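Local coordinates for proto-oncogene tyrosine-protein kinase receptor Ret (Danio rerio, PDB 7AMK) that acts as a receptor tyrosine kinase whose extracellular cadherin-like domains recognise GDNF presented by its co-receptor GFR alpha 1, at the calcium ion site and the interface of chains A and B. Coordinates in Å, arbitrary orientation; residue numbers count along the deposited sequence, not the author numbering. Chains: chain A/B, Proto-oncogene tyrosine-protein kinase receptor Ret.

Contact 1: the calcium ion site. Residues chain A 230-234, 263, 265, 267, 277, 341, 343-344. With CA (calcium ion), chain C.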
loop_
_atom_site.group_PDB
_atom_site.type_symbol
_atom_site.label_atom_id
_atom_site.label_comp_id
_atom_site.label_asym_id
_atom_site.label_seq_id
_atom_site.Cartn_x
_atom_site.Cartn_y
_atom_site.Cartn_z
ATOM N N ASP A 230 0.348 -14.668 30.795
ATOM C CA ASP A 230 -0.809 -14.381 29.950
ATOM C C ASP A 230 -2.026 -14.367 30.866
ATOM O O ASP A 230 -2.627 -15.400 31.159
ATOM C CB ASP A 230 -0.916 -15.410 28.821
ATOM C CG ASP A 230 -2.112 -15.166 27.875
ATOM O OD1 ASP A 230 -2.833 -14.155 27.992
ATOM O OD2 ASP A 230 -2.321 -16.025 27.002
ATOM N N ASP A 231 -2.379 -13.179 31.356
ATOM C CA ASP A 231 -3.489 -13.059 32.297
ATOM C C ASP A 231 -4.453 -11.953 31.880
ATOM O O ASP A 231 -5.200 -11.437 32.718
ATOM C CB ASP A 231 -2.977 -12.844 33.738
ATOM C CG ASP A 231 -2.244 -11.488 33.927
ATOM O OD1 ASP A 231 -2.061 -10.731 32.952
ATOM O OD2 ASP A 231 -1.867 -11.180 35.075
ATOM N N ASN A 232 -4.439 -11.574 30.604
ATOM C CA ASN A 232 -5.365 -10.590 30.069
ATOM C C ASN A 232 -5.908 -11.097 28.743
ATOM O O ASN A 232 -5.141 -11.546 27.890
ATOM C CB ASN A 232 -4.692 -9.227 29.885
ATOM C CG ASN A 232 -4.337 -8.573 31.210
ATOM O OD1 ASN A 232 -5.141 -7.840 31.787
ATOM N ND2 ASN A 232 -3.127 -8.841 31.700
ATOM N N SER A 233 -7.239 -11.048 28.588
ATOM C CA SER A 233 -7.804 -11.497 27.332
ATOM C C SER A 233 -7.772 -10.387 26.290
ATOM O O SER A 233 -7.799 -9.200 26.628
ATOM C CB SER A 233 -9.237 -11.960 27.525
ATOM O OG SER A 233 -9.990 -10.962 28.175
ATOM N N PRO A 234 -7.699 -10.768 25.019
ATOM C CA PRO A 234 -7.746 -9.778 23.945
ATOM C C PRO A 234 -9.113 -9.126 23.853
ATOM O O PRO A 234 -10.122 -9.675 24.288
ATOM C CB PRO A 234 -7.438 -10.606 22.705
ATOM C CG PRO A 234 -7.892 -11.985 23.067
ATOM C CD PRO A 234 -7.541 -12.136 24.506
ATOM N N ASP A 263 -4.123 -6.497 23.564
ATOM C CA ASP A 263 -3.888 -7.427 24.666
ATOM C C ASP A 263 -2.868 -6.783 25.595
ATOM O O ASP A 263 -1.771 -6.423 25.154
ATOM C CB ASP A 263 -3.395 -8.784 24.137
ATOM C CG ASP A 263 -3.453 -9.890 25.180
ATOM O OD1 ASP A 263 -3.008 -9.676 26.316
ATOM O OD2 ASP A 263 -3.939 -10.987 24.857
ATOM N N ASP A 265 -1.085 -8.031 27.868
ATOM C CA ASP A 265 0.096 -8.859 28.067
ATOM C C ASP A 265 1.140 -8.603 26.975
ATOM O O ASP A 265 0.823 -8.206 25.850
ATOM C CB ASP A 265 -0.282 -10.338 28.076
ATOM C CG ASP A 265 -1.273 -10.678 29.166
ATOM O OD1 ASP A 265 -1.108 -10.164 30.292
ATOM O OD2 ASP A 265 -2.232 -11.441 28.904
ATOM N N THR A 267 4.391 -9.880 24.476
ATOM C CA THR A 267 4.653 -10.928 23.517
ATOM C C THR A 267 6.061 -10.697 22.992
ATOM O O THR A 267 6.445 -9.542 22.755
ATOM C CB THR A 267 3.681 -10.914 22.325
ATOM O OG1 THR A 267 2.328 -10.939 22.791
ATOM C CG2 THR A 267 3.935 -12.143 21.444
ATOM N N ASN A 277 0.754 -16.295 25.201
ATOM C CA ASN A 277 0.048 -15.116 24.722
ATOM C C ASN A 277 -0.109 -15.105 23.219
ATOM O O ASN A 277 -0.443 -14.076 22.647
ATOM C CB ASN A 277 0.728 -13.818 25.150
ATOM C CG ASN A 277 -0.261 -12.718 25.346
ATOM O OD1 ASN A 277 -1.320 -12.946 25.900
ATOM N ND2 ASN A 277 0.055 -11.524 24.867
ATOM N N ASP A 341 -6.939 -16.388 22.288
ATOM C CA ASP A 341 -5.763 -16.320 23.156
ATOM C C ASP A 341 -5.589 -17.680 23.823
ATOM O O ASP A 341 -6.233 -17.977 24.830
ATOM C CB ASP A 341 -5.926 -15.219 24.197
ATOM C CG ASP A 341 -4.666 -15.024 25.073
ATOM O OD1 ASP A 341 -3.745 -15.893 25.074
ATOM O OD2 ASP A 341 -4.618 -13.969 25.754
ATOM N N THR A 343 -3.324 -19.487 25.593
ATOM C CA THR A 343 -2.855 -19.697 26.957
ATOM C C THR A 343 -3.577 -18.817 27.974
ATOM O O THR A 343 -3.132 -18.741 29.124
ATOM C CB THR A 343 -1.339 -19.449 27.051
ATOM O OG1 THR A 343 -1.032 -18.169 26.505
ATOM C CG2 THR A 343 -0.569 -20.490 26.269
ATOM N N PHE A 344 -4.654 -18.128 27.589
ATOM C CA PHE A 344 -5.417 -17.395 28.589
ATOM C C PHE A 344 -6.325 -18.364 29.348
ATOM O O PHE A 344 -7.151 -19.040 28.725
ATOM C CB PHE A 344 -6.237 -16.282 27.957
ATOM C CG PHE A 344 -7.067 -15.522 28.957
ATOM C CD1 PHE A 344 -6.493 -14.533 29.753
ATOM C CD2 PHE A 344 -8.413 -15.818 29.129
ATOM C CE1 PHE A 344 -7.261 -13.843 30.690
ATOM C CE2 PHE A 344 -9.177 -15.125 30.048
ATOM C CZ PHE A 344 -8.605 -14.144 30.837
HETATM CA CA CA C . -3.229 -12.164 26.852
#
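This is a cadherin-type calcium site, built from a DXNDN-like linker, of which A:Asp230 and A:Asn232 reach this ion, the DXD pair A:Asp263 and A:Asp265, and two later residues, A:Asn277 and A:Asp341. A:Asp265, which also belongs to an adjacent calcium site, shows how this one is wired. Its CB carries CG anti to the carbonyl carbon and beside the backbone N (chi1 -59°), which turns the carboxylate towards the ion. At the tip, OD2 bonds the calcium at 2.4 Å and also accepts the backbone N-H of A:Asn232 on its syn lone pair. The other oxygen, OD1, receives A:Asn232 ND2 at 2.8 Å; the donor lies above the carboxylate plane, 39° out of it, and the bond is nearly straight. A:Asn232 thus holds both oxygens of A:Asp265 while its own backbone O binds the ion at 2.3 Å. A:Asp263 is bidentate, with OD2 nearer than OD1, which sits 2.6 Å from the calcium; the anti lone pair of that OD1 takes the A:Asp265 N-H, tying the pair together. A:Asp230, A:Asp341 and A:Asn277 each offer one oxygen, completing an observed seven-coordinate shell to which unseen waters could add. A:Asp230 OD1 binds at 2.3 Å, and its second oxygen, OD2, accepts A:Thr343 OG1 on the anti lone pair. The same hydroxyl oxygen receives the A:Asn277 N-H at 2.9 Å, so A:Thr343 positions two ligands. The amide of A:Asn277 is oriented by ND2 donating in its own plane to A:Thr267 OG1 (3.1 Å), which points OD1 at the metal. Four carboxylates converge here, negative charge that the calcium would offset. A:Ser233 CB caps one face of the A:Phe344 ring, 3.9 Å above its centre.

Contact 2: the interface of chains A and B. Residues chain A 44, 86, 88, 108, 110; chain B 447-448, 450-451.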
loop_
_atom_site.group_PDB
_atom_site.type_symbol
_atom_site.label_atom_id
_atom_site.label_comp_id
_atom_site.label_asym_id
_atom_site.label_seq_id
_atom_site.Cartn_x
_atom_site.Cartn_y
_atom_site.Cartn_z
ATOM N N ARG A 44 30.433 -34.566 36.277
ATOM C CA ARG A 44 31.399 -34.711 35.195
ATOM C C ARG A 44 32.776 -34.181 35.574
ATOM O O ARG A 44 33.781 -34.659 35.035
ATOM C CB ARG A 44 30.874 -33.992 33.948
ATOM C CG ARG A 44 31.720 -32.821 33.462
ATOM C CD ARG A 44 30.916 -31.965 32.487
ATOM N NE ARG A 44 31.691 -31.479 31.351
ATOM C CZ ARG A 44 31.621 -31.976 30.121
ATOM N NH1 ARG A 44 30.790 -32.963 29.815
ATOM N NH2 ARG A 44 32.409 -31.474 29.172
ATOM N N THR A 86 32.984 -23.641 37.802
ATOM C CA THR A 86 31.566 -23.566 37.481
ATOM C C THR A 86 30.886 -24.853 37.927
ATOM O O THR A 86 31.179 -25.926 37.398
ATOM C CB THR A 86 31.352 -23.312 35.993
ATOM O OG1 THR A 86 31.979 -22.076 35.640
ATOM C CG2 THR A 86 29.881 -23.196 35.699
ATOM N N LYS A 88 27.098 -26.847 38.726
ATOM C CA LYS A 88 25.706 -26.914 38.311
ATOM C C LYS A 88 24.890 -27.460 39.474
ATOM O O LYS A 88 25.201 -28.527 40.024
ATOM C CB LYS A 88 25.538 -27.790 37.061
ATOM C CG LYS A 88 25.833 -27.055 35.758
ATOM C CD LYS A 88 25.049 -25.753 35.704
ATOM N N GLU A 108 23.717 -22.077 37.638
ATOM C CA GLU A 108 25.166 -22.046 37.562
ATOM C C GLU A 108 25.707 -21.371 38.824
ATOM O O GLU A 108 25.269 -20.275 39.195
ATOM C CB GLU A 108 25.615 -21.337 36.277
ATOM C CG GLU A 108 27.134 -21.168 36.122
ATOM C CD GLU A 108 27.589 -20.651 34.745
ATOM O OE1 GLU A 108 26.864 -20.794 33.720
ATOM O OE2 GLU A 108 28.716 -20.107 34.688
ATOM N N LYS A 110 29.180 -20.055 40.013
ATOM C CA LYS A 110 30.493 -19.757 39.462
ATOM C C LYS A 110 31.380 -19.300 40.614
ATOM O O LYS A 110 31.135 -18.253 41.227
ATOM C CB LYS A 110 30.390 -18.708 38.354
ATOM C CG LYS A 110 31.360 -18.918 37.212
ATOM C CD LYS A 110 31.004 -18.062 35.997
ATOM C CE LYS A 110 31.868 -18.423 34.795
ATOM N N PRO B 447 29.784 -26.303 31.021
ATOM C CA PRO B 447 28.866 -25.617 31.950
ATOM C C PRO B 447 29.135 -24.128 32.102
ATOM O O PRO B 447 28.182 -23.353 32.275
ATOM C CB PRO B 447 29.090 -26.367 33.269
ATOM C CG PRO B 447 29.533 -27.727 32.836
ATOM C CD PRO B 447 30.390 -27.502 31.630
ATOM N N GLU B 448 30.393 -23.685 32.033
ATOM C CA GLU B 448 30.630 -22.249 32.165
ATOM C C GLU B 448 30.076 -21.462 30.987
ATOM O O GLU B 448 29.930 -20.242 31.086
ATOM C CB GLU B 448 32.123 -21.946 32.313
ATOM N N GLN B 450 27.048 -21.736 29.593
ATOM C CA GLN B 450 25.611 -21.930 29.425
ATOM C C GLN B 450 24.768 -20.787 29.978
ATOM O O GLN B 450 23.547 -20.802 29.806
ATOM C CB GLN B 450 25.177 -23.261 30.067
ATOM C CG GLN B 450 25.524 -24.512 29.224
ATOM C CD GLN B 450 25.763 -25.760 30.055
ATOM O OE1 GLN B 450 25.150 -25.966 31.113
ATOM N NE2 GLN B 450 26.666 -26.613 29.574
ATOM N N GLU B 451 25.376 -19.820 30.652
ATOM C CA GLU B 451 24.709 -18.589 31.054
ATOM C C GLU B 451 25.571 -17.442 30.553
ATOM O O GLU B 451 26.671 -17.221 31.069
ATOM C CB GLU B 451 24.531 -18.524 32.564
ATOM C CG GLU B 451 23.469 -19.465 33.107
ATOM C CD GLU B 451 22.046 -19.073 32.700
ATOM O OE1 GLU B 451 21.858 -18.003 32.099
ATOM O OE2 GLU B 451 21.111 -19.844 32.993
#
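A:Thr86 and A:Glu108 of one receptor copy receive B:Pro447 and B:Glu448, from the 3-10 turn 447-449 of the other, in a patch without hydrogen bonds across it. A:Thr86 meets the turn with both branches. Its OG1 touches B:Glu448 CB at 3.3 Å, whereas CG2 rests against B:Glu448 CA at 3.7 Å and reaches the ring of B:Pro447 at CB. OG1 stands beside the backbone N and anti to the carbonyl carbon (chi1 -60°), which puts the methyl CG2 anti to the N. A:Glu108 comes in alongside, its CG anti to the backbone N (chi1 177°) and the chain extended beyond, so the carboxylate reaches the backbone of the turn. OE1 lies 3.2 Å from the carbonyl B:Pro447 O, an approach of two oxygens that carries no assigned bond, and 3.5 Å from B:Glu451 CB. OE2 faces B:Glu448 CA at 3.8 Å. The A:Glu108 and B:Glu451 chains slide past each other in opposite directions; A:Glu108 OE1 and B:Glu451 OE2 stay 5.9 Å apart, and these like charges may mildly oppose the packing. Farther out, the A:Lys88 side chain crosses B:Pro447 at about a right angle, its CG nearest the proline CB, and A:Arg44, bent at its third torsion, passes obliquely with NE 4.2 Å from B:Pro447 CD. The modelled chains of A:Lys88, A:Lys110 and B:Glu448 are incomplete, so their charged tips cannot be placed. This patch hides 282 Å² and is one part of the A-B interface, which may or may not be biological. In chain A it lies on strands 83-92 and 106-114 of cadherin-like domain 1; in chain B the turn leads into strand 451-460 of cadherin-like domain 4.

Contact 1 and contact 2 lie about 34 Å apart, measured between the centres of their C-alpha atoms, and share no residue or secondary-structure element. Contact 1 is internal to chain A, where calcium binds the cadherin-type linker between the second and third cadherin-like domains and probably rigidifies that junction. Contact 2 joins the first domain of chain A to the fourth of chain B, so the two copies lie antiparallel, the N-terminal domain of one against the C-terminal domain of the other. It is part of a larger contact between the copies, and this pairing may not form outside the crystal.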